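Local coordinates for protein tail component (PDB 5LY8) that probably binds cell-surface saccharides of its Lactobacillus host through this carbohydrate-binding module, part of the evolved distal tail protein of phage J-1, at residues 16-21 with 207-212; 38-41 with 47-50; 51-56 with 62-67; 82-85 with 89-92; 127-132 with 137-142. One frame throughout, in Å; residues are numbered along the deposited sequence.

Contact 1: residues 16-21 with 207-212. With MG (magnesium ion), chain C.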
# COMPACT_ATOMS: atom_id res chain seq x y z
N ARG A 16 11.74 14.51 2.26
CA ARG A 16 10.34 14.16 2.31
C ARG A 16 9.57 14.83 1.19
O ARG A 16 9.73 16.03 0.97
CB ARG A 16 9.74 14.49 3.68
CG ARG A 16 8.49 13.65 3.92
CD ARG A 16 8.08 13.64 5.35
NE ARG A 16 8.75 12.59 6.11
CZ ARG A 16 8.37 12.24 7.33
NH1 ARG A 16 7.34 12.84 7.90
NH2 ARG A 16 9.00 11.27 7.97
N VAL A 17 8.81 14.05 0.43
CA VAL A 17 8.02 14.54 -0.69
C VAL A 17 6.67 15.03 -0.17
O VAL A 17 6.20 16.08 -0.62
CB VAL A 17 7.89 13.43 -1.75
CG1 VAL A 17 6.80 13.72 -2.78
CG2 VAL A 17 9.23 13.22 -2.45
N TYR A 18 6.04 14.27 0.74
CA TYR A 18 4.75 14.69 1.28
C TYR A 18 4.61 13.97 2.59
O TYR A 18 5.28 12.97 2.83
CB TYR A 18 3.56 14.33 0.33
CG TYR A 18 3.19 12.86 0.38
CD1 TYR A 18 3.84 11.93 -0.42
CD2 TYR A 18 2.25 12.39 1.30
CE1 TYR A 18 3.57 10.56 -0.32
CE2 TYR A 18 1.98 11.03 1.41
CZ TYR A 18 2.66 10.12 0.63
OH TYR A 18 2.43 8.78 0.75
N HIS A 19 3.68 14.46 3.41
CA HIS A 19 3.34 13.82 4.66
C HIS A 19 1.88 14.11 4.94
O HIS A 19 1.46 15.27 4.99
CB HIS A 19 4.23 14.32 5.81
CG HIS A 19 3.81 13.80 7.15
ND1 HIS A 19 3.90 14.58 8.28
CD2 HIS A 19 3.27 12.61 7.49
CE1 HIS A 19 3.43 13.84 9.27
NE2 HIS A 19 3.04 12.65 8.84
N LEU A 20 1.09 13.04 5.07
CA LEU A 20 -0.31 13.15 5.49
C LEU A 20 -0.42 12.67 6.92
O LEU A 20 -0.09 11.53 7.20
CB LEU A 20 -1.27 12.32 4.61
CG LEU A 20 -1.22 12.65 3.11
CD1 LEU A 20 -2.13 11.73 2.32
CD2 LEU A 20 -1.58 14.11 2.82
N ASP A 21 -0.85 13.54 7.82
CA ASP A 21 -1.13 13.13 9.20
C ASP A 21 -2.63 13.00 9.47
O ASP A 21 -3.03 12.55 10.54
CB ASP A 21 -0.50 14.07 10.23
CG ASP A 21 -0.89 15.52 10.15
OD1 ASP A 21 -1.99 15.83 9.62
OD2 ASP A 21 -0.06 16.37 10.56
N ASP A 207 6.96 7.80 -10.12
CA ASP A 207 6.44 9.16 -10.19
C ASP A 207 5.11 9.33 -9.46
O ASP A 207 4.50 10.39 -9.56
CB ASP A 207 6.30 9.64 -11.66
CG ASP A 207 5.23 8.88 -12.45
OD1 ASP A 207 4.46 8.15 -11.83
OD2 ASP A 207 5.16 9.04 -13.69
N GLY A 208 4.65 8.32 -8.74
CA GLY A 208 3.35 8.44 -8.09
C GLY A 208 3.10 7.36 -7.08
O GLY A 208 3.82 6.36 -7.02
N TRP A 209 2.05 7.59 -6.28
CA TRP A 209 1.62 6.60 -5.30
C TRP A 209 0.11 6.54 -5.26
O TRP A 209 -0.55 7.55 -5.53
CB TRP A 209 2.19 6.92 -3.90
CG TRP A 209 1.69 8.21 -3.31
CD1 TRP A 209 2.22 9.45 -3.49
CD2 TRP A 209 0.57 8.37 -2.43
NE1 TRP A 209 1.49 10.39 -2.80
CE2 TRP A 209 0.47 9.75 -2.14
CE3 TRP A 209 -0.38 7.50 -1.86
CZ2 TRP A 209 -0.52 10.27 -1.29
CZ3 TRP A 209 -1.37 8.02 -1.05
CH2 TRP A 209 -1.40 9.38 -0.73
N THR A 210 -0.42 5.38 -4.88
CA THR A 210 -1.84 5.18 -4.64
C THR A 210 -2.02 4.31 -3.42
O THR A 210 -1.34 3.29 -3.28
CB THR A 210 -2.53 4.47 -5.83
OG1 THR A 210 -2.45 5.29 -7.00
CG2 THR A 210 -4.03 4.16 -5.55
N ALA A 211 -2.99 4.67 -2.55
CA ALA A 211 -3.43 3.84 -1.43
C ALA A 211 -4.91 3.48 -1.71
O ALA A 211 -5.70 4.40 -2.01
CB ALA A 211 -3.30 4.59 -0.13
N TRP A 212 -5.28 2.19 -1.65
CA TRP A 212 -6.63 1.75 -2.00
C TRP A 212 -7.13 0.82 -0.92
O TRP A 212 -6.40 -0.07 -0.48
CB TRP A 212 -6.58 1.08 -3.39
CG TRP A 212 -7.87 0.52 -3.92
CD1 TRP A 212 -9.10 1.13 -3.95
CD2 TRP A 212 -8.04 -0.77 -4.52
NE1 TRP A 212 -10.02 0.31 -4.57
CE2 TRP A 212 -9.39 -0.87 -4.92
CE3 TRP A 212 -7.18 -1.86 -4.74
CZ2 TRP A 212 -9.89 -2.00 -5.58
CZ3 TRP A 212 -7.69 -2.98 -5.38
CH2 TRP A 212 -9.03 -3.06 -5.77
MG MG C . -2.36 10.87 12.05
O HOH W 1 -2.30 12.83 13.58
O HOH W 2 -2.16 9.88 14.27
O HOH W 3 0.06 11.05 12.11

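Contact 2: residues 38-41 with 47-50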
# COMPACT_ATOMS: atom_id res chain seq x y z
N PHE A 38 -4.49 -5.48 -7.80
CA PHE A 38 -5.15 -6.78 -7.71
C PHE A 38 -5.52 -7.27 -9.12
O PHE A 38 -6.24 -6.58 -9.85
CB PHE A 38 -6.40 -6.69 -6.84
CG PHE A 38 -7.10 -8.02 -6.75
CD1 PHE A 38 -6.52 -9.08 -6.07
CD2 PHE A 38 -8.30 -8.23 -7.40
CE1 PHE A 38 -7.16 -10.32 -6.00
CE2 PHE A 38 -8.93 -9.48 -7.34
CZ PHE A 38 -8.36 -10.51 -6.64
N PRO A 39 -5.05 -8.47 -9.51
CA PRO A 39 -5.27 -8.94 -10.89
C PRO A 39 -6.63 -9.62 -11.01
O PRO A 39 -6.74 -10.86 -11.10
CB PRO A 39 -4.11 -9.92 -11.12
CG PRO A 39 -3.83 -10.48 -9.75
CD PRO A 39 -4.13 -9.36 -8.77
N TYR A 40 -7.68 -8.79 -11.03
CA TYR A 40 -9.05 -9.30 -11.07
C TYR A 40 -9.29 -10.26 -12.21
O TYR A 40 -10.05 -11.21 -12.06
CB TYR A 40 -10.05 -8.12 -11.18
CG TYR A 40 -9.81 -7.18 -12.34
CD1 TYR A 40 -8.97 -6.08 -12.21
CD2 TYR A 40 -10.42 -7.39 -13.58
CE1 TYR A 40 -8.75 -5.21 -13.27
CE2 TYR A 40 -10.18 -6.54 -14.66
CZ TYR A 40 -9.35 -5.44 -14.48
OH TYR A 40 -9.12 -4.56 -15.52
N TYR A 41 -8.62 -10.01 -13.34
CA TYR A 41 -8.74 -10.77 -14.58
C TYR A 41 -8.21 -12.20 -14.45
O TYR A 41 -8.42 -13.01 -15.35
CB TYR A 41 -8.07 -10.02 -15.75
CG TYR A 41 -6.76 -9.40 -15.37
CD1 TYR A 41 -6.71 -8.12 -14.83
CD2 TYR A 41 -5.57 -10.14 -15.43
CE1 TYR A 41 -5.51 -7.59 -14.36
CE2 TYR A 41 -4.38 -9.61 -14.96
CZ TYR A 41 -4.35 -8.34 -14.43
OH TYR A 41 -3.16 -7.84 -13.96
N ALA A 47 -13.53 -5.69 -13.09
CA ALA A 47 -12.54 -4.68 -12.81
C ALA A 47 -12.64 -4.06 -11.44
O ALA A 47 -13.71 -3.72 -10.97
CB ALA A 47 -12.56 -3.58 -13.88
N ASN A 48 -11.46 -3.81 -10.84
CA ASN A 48 -11.37 -3.11 -9.55
C ASN A 48 -12.02 -1.73 -9.66
O ASN A 48 -11.83 -1.04 -10.67
CB ASN A 48 -9.90 -2.91 -9.19
CG ASN A 48 -9.12 -4.20 -9.06
OD1 ASN A 48 -9.68 -5.24 -8.72
ND2 ASN A 48 -7.81 -4.12 -9.32
N VAL A 49 -12.69 -1.29 -8.60
CA VAL A 49 -13.31 0.04 -8.56
C VAL A 49 -12.74 0.84 -7.41
O VAL A 49 -12.56 0.33 -6.30
CB VAL A 49 -14.86 -0.06 -8.51
CG1 VAL A 49 -15.48 1.34 -8.37
CG2 VAL A 49 -15.39 -0.73 -9.78
N GLN A 50 -12.47 2.12 -7.69
CA GLN A 50 -12.02 3.08 -6.70
C GLN A 50 -13.17 4.08 -6.55
O GLN A 50 -13.46 4.82 -7.48
CB GLN A 50 -10.77 3.82 -7.20
CG GLN A 50 -9.60 2.89 -7.52
CD GLN A 50 -8.48 3.59 -8.23
OE1 GLN A 50 -7.86 4.51 -7.70
NE2 GLN A 50 -8.19 3.16 -9.45

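Contact 3: residues 51-56 with 62-67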
# COMPACT_ATOMS: atom_id res chain seq x y z
N SER A 51 -13.88 4.01 -5.42
CA SER A 51 -15.02 4.90 -5.19
C SER A 51 -15.25 5.07 -3.72
O SER A 51 -14.85 4.24 -2.91
CB SER A 51 -16.27 4.35 -5.86
OG SER A 51 -16.84 3.30 -5.09
N GLY A 52 -15.98 6.12 -3.39
CA GLY A 52 -16.36 6.40 -2.02
C GLY A 52 -15.39 7.30 -1.29
O GLY A 52 -14.31 7.61 -1.76
N PRO A 53 -15.80 7.73 -0.09
CA PRO A 53 -15.00 8.70 0.67
C PRO A 53 -14.13 8.09 1.75
O PRO A 53 -14.27 6.92 2.13
CB PRO A 53 -16.10 9.55 1.33
CG PRO A 53 -17.14 8.57 1.65
CD PRO A 53 -17.12 7.52 0.54
N PHE A 54 -13.28 8.93 2.32
CA PHE A 54 -12.60 8.70 3.58
C PHE A 54 -13.22 9.66 4.57
O PHE A 54 -13.39 10.84 4.23
CB PHE A 54 -11.11 9.06 3.51
CG PHE A 54 -10.29 8.16 2.63
CD1 PHE A 54 -9.66 7.03 3.15
CD2 PHE A 54 -10.10 8.46 1.29
CE1 PHE A 54 -8.90 6.20 2.33
CE2 PHE A 54 -9.34 7.64 0.47
CZ PHE A 54 -8.73 6.52 0.99
N GLY A 55 -13.48 9.19 5.77
CA GLY A 55 -13.87 10.10 6.85
C GLY A 55 -12.66 10.37 7.73
O GLY A 55 -11.85 9.46 7.94
N TYR A 56 -12.46 11.61 8.21
CA TYR A 56 -11.30 11.92 9.04
C TYR A 56 -11.71 12.22 10.47
O TYR A 56 -12.58 13.06 10.68
CB TYR A 56 -10.48 13.06 8.46
CG TYR A 56 -10.13 12.84 7.01
CD1 TYR A 56 -9.15 11.94 6.65
CD2 TYR A 56 -10.82 13.51 6.00
CE1 TYR A 56 -8.89 11.67 5.31
CE2 TYR A 56 -10.59 13.23 4.66
CZ TYR A 56 -9.61 12.31 4.32
OH TYR A 56 -9.32 12.06 3.00
N TYR A 62 -10.59 7.00 7.81
CA TYR A 62 -11.44 5.83 7.88
C TYR A 62 -12.05 5.61 6.50
O TYR A 62 -12.96 6.34 6.11
CB TYR A 62 -12.54 6.05 8.93
CG TYR A 62 -12.01 6.12 10.34
CD1 TYR A 62 -11.75 4.96 11.07
CD2 TYR A 62 -11.72 7.34 10.93
CE1 TYR A 62 -11.24 5.03 12.37
CE2 TYR A 62 -11.22 7.42 12.22
CZ TYR A 62 -10.98 6.27 12.94
OH TYR A 62 -10.46 6.40 14.20
N PRO A 63 -11.53 4.67 5.71
CA PRO A 63 -12.12 4.44 4.39
C PRO A 63 -13.55 3.91 4.53
O PRO A 63 -13.85 3.13 5.43
CB PRO A 63 -11.20 3.42 3.74
CG PRO A 63 -10.38 2.85 4.80
CD PRO A 63 -10.41 3.75 6.01
N SER A 64 -14.47 4.41 3.68
CA SER A 64 -15.86 3.93 3.66
C SER A 64 -16.23 3.01 2.50
O SER A 64 -15.99 3.37 1.34
CB SER A 64 -16.80 5.11 3.54
OG SER A 64 -18.14 4.67 3.68
N THR A 65 -16.90 1.87 2.80
CA THR A 65 -17.39 0.93 1.79
C THR A 65 -18.85 0.60 2.13
O THR A 65 -19.31 0.85 3.25
CB THR A 65 -16.57 -0.39 1.76
OG1 THR A 65 -16.52 -0.95 3.07
CG2 THR A 65 -15.16 -0.20 1.20
N GLU A 66 -19.58 0.07 1.16
CA GLU A 66 -20.94 -0.41 1.38
C GLU A 66 -21.03 -1.83 0.98
O GLU A 66 -20.27 -2.29 0.11
CB GLU A 66 -22.04 0.39 0.65
CG GLU A 66 -21.63 1.29 -0.50
CD GLU A 66 -22.59 2.45 -0.66
OE1 GLU A 66 -23.74 2.37 -0.17
OE2 GLU A 66 -22.16 3.49 -1.22
N ARG A 67 -21.96 -2.57 1.62
CA ARG A 67 -22.17 -3.96 1.30
C ARG A 67 -23.18 -4.01 0.16
O ARG A 67 -24.39 -4.06 0.38
CB ARG A 67 -22.67 -4.74 2.52
CG ARG A 67 -21.63 -4.89 3.62
CD ARG A 67 -22.19 -5.61 4.81
NE ARG A 67 -22.45 -7.02 4.50
CZ ARG A 67 -22.98 -7.89 5.36
NH1 ARG A 67 -23.31 -7.51 6.58
NH2 ARG A 67 -23.18 -9.15 4.99
O HOH W 4 -16.47 2.64 -1.29

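Contact 4: residues 82-85 with 89-92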
# COMPACT_ATOMS: atom_id res chain seq x y z
N ILE A 82 4.94 12.15 -7.35
CA ILE A 82 6.26 12.14 -6.73
C ILE A 82 7.25 12.73 -7.72
O ILE A 82 7.48 12.12 -8.77
CB ILE A 82 6.67 10.70 -6.32
CG1 ILE A 82 5.69 10.14 -5.28
CG2 ILE A 82 8.12 10.67 -5.76
CD1 ILE A 82 5.95 8.64 -5.02
N PRO A 83 7.83 13.91 -7.43
CA PRO A 83 8.83 14.49 -8.33
C PRO A 83 10.21 13.87 -8.06
O PRO A 83 10.42 13.16 -7.08
CB PRO A 83 8.79 15.98 -7.97
CG PRO A 83 8.36 16.03 -6.56
CD PRO A 83 7.61 14.74 -6.23
N LYS A 84 11.15 14.14 -8.95
CA LYS A 84 12.55 13.71 -8.80
C LYS A 84 13.14 14.30 -7.52
O LYS A 84 12.69 15.34 -7.02
CB LYS A 84 13.38 14.21 -9.99
CG LYS A 84 13.08 13.39 -11.24
CD LYS A 84 13.80 13.99 -12.45
CE LYS A 84 13.65 13.06 -13.62
NZ LYS A 84 14.25 13.61 -14.86
N ASN A 85 14.15 13.63 -6.97
CA ASN A 85 14.83 14.17 -5.80
C ASN A 85 15.67 15.43 -6.22
O ASN A 85 15.76 15.76 -7.41
CB ASN A 85 15.66 13.07 -5.11
CG ASN A 85 16.88 12.59 -5.84
OD1 ASN A 85 17.40 13.25 -6.75
ND2 ASN A 85 17.37 11.42 -5.45
N SER A 89 17.08 12.72 -9.66
CA SER A 89 16.82 11.30 -9.90
C SER A 89 15.48 10.89 -9.35
O SER A 89 15.08 11.31 -8.25
CB SER A 89 17.89 10.42 -9.25
OG SER A 89 17.57 9.03 -9.33
N ASN A 90 14.79 10.02 -10.10
CA ASN A 90 13.60 9.36 -9.61
C ASN A 90 13.79 7.83 -9.62
O ASN A 90 12.84 7.06 -9.43
CB ASN A 90 12.31 9.78 -10.29
CG ASN A 90 12.36 9.66 -11.78
OD1 ASN A 90 13.27 9.07 -12.35
ND2 ASN A 90 11.40 10.29 -12.44
N THR A 91 15.05 7.41 -9.80
CA THR A 91 15.41 5.98 -9.77
C THR A 91 16.17 5.67 -8.49
O THR A 91 16.53 4.52 -8.25
CB THR A 91 16.25 5.58 -11.00
OG1 THR A 91 17.41 6.42 -11.06
CG2 THR A 91 15.46 5.68 -12.31
N ALA A 92 16.39 6.70 -7.65
CA ALA A 92 17.13 6.62 -6.40
C ALA A 92 16.38 5.91 -5.28
O ALA A 92 15.20 5.53 -5.42
CB ALA A 92 17.60 8.02 -5.98
O HOH W 5 9.35 11.16 -10.53

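Contact 5: residues 127-132 with 137-142. With MG (magnesium ion), chain B.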
# COMPACT_ATOMS: atom_id res chain seq x y z
N ALA A 127 0.40 -5.39 -0.37
CA ALA A 127 -0.99 -5.67 -0.02
C ALA A 127 -1.09 -6.43 1.27
O ALA A 127 -0.22 -7.24 1.60
CB ALA A 127 -1.70 -6.42 -1.15
N LEU A 128 -2.19 -6.18 2.00
CA LEU A 128 -2.64 -7.02 3.09
C LEU A 128 -4.08 -7.36 2.79
O LEU A 128 -4.84 -6.47 2.39
CB LEU A 128 -2.54 -6.31 4.45
CG LEU A 128 -2.87 -7.18 5.66
CD1 LEU A 128 -1.79 -8.24 5.93
CD2 LEU A 128 -3.04 -6.33 6.92
N PHE A 129 -4.47 -8.61 2.96
CA PHE A 129 -5.85 -8.96 2.68
C PHE A 129 -6.32 -10.20 3.45
O PHE A 129 -5.57 -11.04 3.81
CB PHE A 129 -6.09 -9.16 1.16
CG PHE A 129 -5.25 -10.26 0.56
CD1 PHE A 129 -3.96 -10.01 0.06
CD2 PHE A 129 -5.74 -11.55 0.49
CE1 PHE A 129 -3.22 -11.08 -0.50
CE2 PHE A 129 -4.99 -12.57 -0.05
CZ PHE A 129 -3.77 -12.32 -0.53
N ASP A 130 -7.62 -10.17 3.70
CA ASP A 130 -8.40 -11.27 4.30
C ASP A 130 -9.52 -11.44 3.28
O ASP A 130 -10.43 -10.69 3.24
CB ASP A 130 -8.92 -10.94 5.72
CG ASP A 130 -9.77 -12.09 6.32
OD1 ASP A 130 -10.10 -12.97 5.65
OD2 ASP A 130 -10.09 -12.07 7.50
N ASP A 131 -9.38 -12.45 2.44
CA ASP A 131 -10.32 -12.63 1.34
C ASP A 131 -11.37 -13.71 1.49
O ASP A 131 -12.01 -14.04 0.55
CB ASP A 131 -9.57 -12.79 -0.03
CG ASP A 131 -8.72 -14.05 -0.12
OD1 ASP A 131 -8.62 -14.79 0.79
OD2 ASP A 131 -8.13 -14.26 -1.18
N SER A 132 -11.54 -14.22 2.70
CA SER A 132 -12.57 -15.25 2.92
C SER A 132 -13.44 -14.86 4.09
O SER A 132 -12.92 -14.52 5.16
CB SER A 132 -11.92 -16.60 3.22
OG SER A 132 -12.93 -17.56 3.51
N GLN A 137 -7.74 -15.65 8.37
CA GLN A 137 -6.39 -15.60 7.92
C GLN A 137 -6.20 -14.31 7.09
O GLN A 137 -7.02 -13.94 6.23
CB GLN A 137 -6.12 -16.83 7.05
CG GLN A 137 -4.67 -16.97 6.62
CD GLN A 137 -3.73 -17.10 7.77
OE1 GLN A 137 -3.77 -18.08 8.52
NE2 GLN A 137 -2.90 -16.09 7.96
N TRP A 138 -5.14 -13.60 7.40
CA TRP A 138 -4.74 -12.53 6.54
C TRP A 138 -3.38 -12.82 5.89
O TRP A 138 -2.60 -13.64 6.37
CB TRP A 138 -4.87 -11.17 7.16
CG TRP A 138 -4.26 -10.95 8.49
CD1 TRP A 138 -3.22 -11.66 9.04
CD2 TRP A 138 -4.47 -9.83 9.34
NE1 TRP A 138 -2.81 -11.06 10.20
CE2 TRP A 138 -3.57 -9.94 10.42
CE3 TRP A 138 -5.35 -8.75 9.30
CZ2 TRP A 138 -3.49 -8.97 11.43
CZ3 TRP A 138 -5.31 -7.82 10.32
CH2 TRP A 138 -4.40 -7.94 11.39
N VAL A 139 -3.18 -12.23 4.72
CA VAL A 139 -2.03 -12.49 3.87
C VAL A 139 -1.36 -11.16 3.54
O VAL A 139 -2.02 -10.21 3.17
CB VAL A 139 -2.46 -13.20 2.55
CG1 VAL A 139 -1.26 -13.38 1.62
CG2 VAL A 139 -3.09 -14.57 2.82
N PHE A 140 -0.03 -11.16 3.63
CA PHE A 140 0.82 -10.04 3.27
C PHE A 140 1.52 -10.43 1.97
O PHE A 140 2.14 -11.49 1.91
CB PHE A 140 1.82 -9.84 4.41
CG PHE A 140 3.02 -8.96 4.23
CD1 PHE A 140 2.89 -7.70 3.68
CD2 PHE A 140 4.25 -9.36 4.71
CE1 PHE A 140 4.01 -6.86 3.58
CE2 PHE A 140 5.37 -8.53 4.60
CZ PHE A 140 5.23 -7.28 4.03
N SER A 141 1.37 -9.60 0.93
CA SER A 141 2.00 -9.88 -0.36
C SER A 141 2.74 -8.69 -0.89
O SER A 141 2.44 -7.55 -0.55
CB SER A 141 0.97 -10.38 -1.38
OG SER A 141 0.07 -9.35 -1.80
N GLY A 142 3.73 -8.97 -1.72
CA GLY A 142 4.50 -7.93 -2.38
C GLY A 142 4.62 -8.25 -3.84
O GLY A 142 4.99 -9.38 -4.17
MG MG B . -12.21 -13.35 7.03

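Contact 1: residues 16-21 with 207-212
Strand 16-20 and strand 208-212 lie in different sheets, and the CA atoms of Y18 and W209 stay 10.9 Å apart, so Y18 and L20 meet W209 through side chains alone. The phenol of Y18 and the indole of W209 reach out from opposite strands and form an offset stack. The Y18 ring and the five-membered ring of W209 have their centroids 4.3 Å apart and their planes at 10° to each other. With CG between the backbone N and the carbonyl carbon in both residues (chi1 77° and 64°), each ring is carried out from its strand toward the other. The tightest point is Y18 CE1 over W209 NE1, at 3.2 Å. Y18 OH lies above the middle of the indole and is hydrogen-bonded to S229. Two sheets packed face to face in this way make the beta sandwich of a concanavalin-like carbohydrate-binding module, and the stack lies between the sheets, near the outer strand 11-20. L20 CD1 approaches the six-membered end of the indole at CH2, 3.9 Å away, where M78 also packs on both side chains. Just past the strand, the backbone O of D21 binds a magnesium ion at 2.4 Å, together with three waters and the carbonyl oxygens of G59 and Q227.

Contact 2: residues 38-41 with 47-50
The side chain of N48 lies between the F38 backbone and the Y40 ring, while A47 sits over one face of that ring. A47 CA stands 3.4 Å from the centroid of the Y40 phenol and only 9° off the ring normal, a well-centred CH-pi contact, and A47 CB continues over the same ring toward CZ, at 3.8 Å. The Y41 ring comes over the opposite face of Y40 with its CD1, so the phenol is held between Y41 and A47. With CG placed between the backbone N and the carbonyl carbon (chi1 55°), the Y40 ring is swung across to A47.

N48 meets the same ring differently: its amide plane is steeply tilted from the phenol, and OD1 lies 3.7 Å from Y40 CD1. Against F38 the two side chains cross at about a right angle, with ring and amide planes 40° apart, and N48 OD1 sits in the plane of the phenyl at its edge, 3.5 Å from CD2. The other branch of the amide makes the polar link. N48 ND2 donates to F38 O over 3.0 Å, on a lone pair in the carbonyl plane, and T36 OG1 is a second partner of the same nitrogen. F38 O also accepts from Y40 N, closing the tight turn centred on P39. The segments thus form the two ends of a loop leading into strand 49-50, with an inverse gamma turn at P39.

Contact 3: residues 51-56 with 62-67
G55 and Y62 pair through both of their backbone N-H and C=O groups. Y62 N donates to G55 O over 2.8 Å, and G55 N returns the bond to Y62 O over 2.9 Å with an N-H...O angle of 169°. That same Y62 oxygen takes a CA-H...O contact from F54 CA at 3.5 Å. Two residues further along, S64 N donates to P53 O across 3.0 Å, which extends the pairing past the end of the regular strands.

These bonds close the antiparallel beta hairpin of strands 54-57 and 60-63, whose bend carries G59, a ligand of a magnesium ion through its carbonyl oxygen. F54 and P63 form the non-hydrogen-bonded pair between the two bonded positions. Their side chains lie on one face of the hairpin, where F54 CE1 reaches P63 CB at 3.9 Å, and P76 of strand 73-81 packs on both. On the other face the Y62 ring presents its edge to G55 O, and its side chain also touches N225.

On the S51 side of P53 the two segments separate, and a water takes over the link: it donates to S51 O and to S64 O, at 2.8 Å each. The S51 hydroxyl is bonded to N74 OD1, while G52 O accepts from N32 ND2. S64 CB rests against the P53 ring at CD, 3.9 Å away.

Contact 4: residues 82-85 with 89-92
S89 O receives the backbone N-H of N85 in a bond of 2.8 Å that is almost straight, with an N-H...O angle of 172°, although the donor stands above the carbonyl plane. The reverse link uses the side chain of N85: S89 N donates to N85 OD1 over 3.0 Å, again from well above the plane of the accepting C=O. N85 therefore holds both polar groups of the S89 backbone, one through its main chain and one through its amide. Its CG sits between the backbone N and the carbonyl carbon (chi1 70°), which folds the amide back over S89. A weak bond from N87 N reaches the same OD1, and the amide nitrogen rests against A92 CB at 3.4 Å.

The two segments are the limbs of the irregular loop that leads from strand 73-81 to strand 94-103, at the surface and away from both metal sites. Within the second limb, S89 OG accepts from T91 N over 3.0 Å, an ST turn in the stretch that brings A92 round to N85. The aliphatic part of K84, extended beyond CG, runs past the amide of N90, with K84 CG 3.7 Å from N90 ND2. That amide also reaches the first limb through a water, which accepts from N90 ND2 at 2.9 Å and donates to I82 O at 2.7 Å. Around the loop, W233 lies against I82 and N85 and donates its indole N-H to P83 O, while N90 packs on P205.

Contact 5: residues 127-132 with 137-142
Two pairs of backbone hydrogen bonds join A127 with S141 and F129 with V139. In the first, A127 N reaches S141 O at 3.0 Å; in the second, V139 N reaches F129 O at 2.8 Å. L128 and F140 form the non-hydrogen-bonded pair between them. On the face carrying F129, V139 and S141, the F129 ring lies over V139: V139 CB stands 3.8 Å from the ring centroid, a CH-pi contact, and S141 OG lies in the ring plane at the edge. F129 CG, set between the backbone N and the carbonyl carbon (chi1 60°), lays the phenyl alongside V139. On the L128 side, CD2 of that leucine comes over the rim of the W138 indole, 4.1 Å from CE3, and V102 packs on both.

Farther out, strands 110-118 and 151-158 flank the pair: L128 bonds through its backbone to F112, and F140 to D156. R160 makes a cation-pi contact with W138, and F154 meets F140 edge to face. At the strand end, D130 grips a magnesium ion with both carboxylate oxygens, each 2.5 Å away, while T104 OG1 bonds to OD2. The backbone oxygens of S132, A106, E108 and N135 complete the protein ligands, placing the metal where the turn of this antiparallel beta hairpin meets the loop between strands 94-103 and 110-118.

Overall arrangement
Contact 1 opens on strand 11-20, near the N terminus, and closes only at strand 208-216; it packs one sheet on the other, and the other four contacts all nest inside the long loop it closes. Within it they follow in series and none cross. Contact 2 closes a short loop ahead of strand 49-50 and touches contact 1, where W212 packs on N48. Contact 3 follows directly in the chain as a separate hairpin. Contact 4 closes the loop between strands 73-81 and 94-103 and meets contact 1 through I82 and D207. Contact 5, last to open, is a hairpin in the same sheet as strand 208-216, with its centre about 30 Å from that of contact 4.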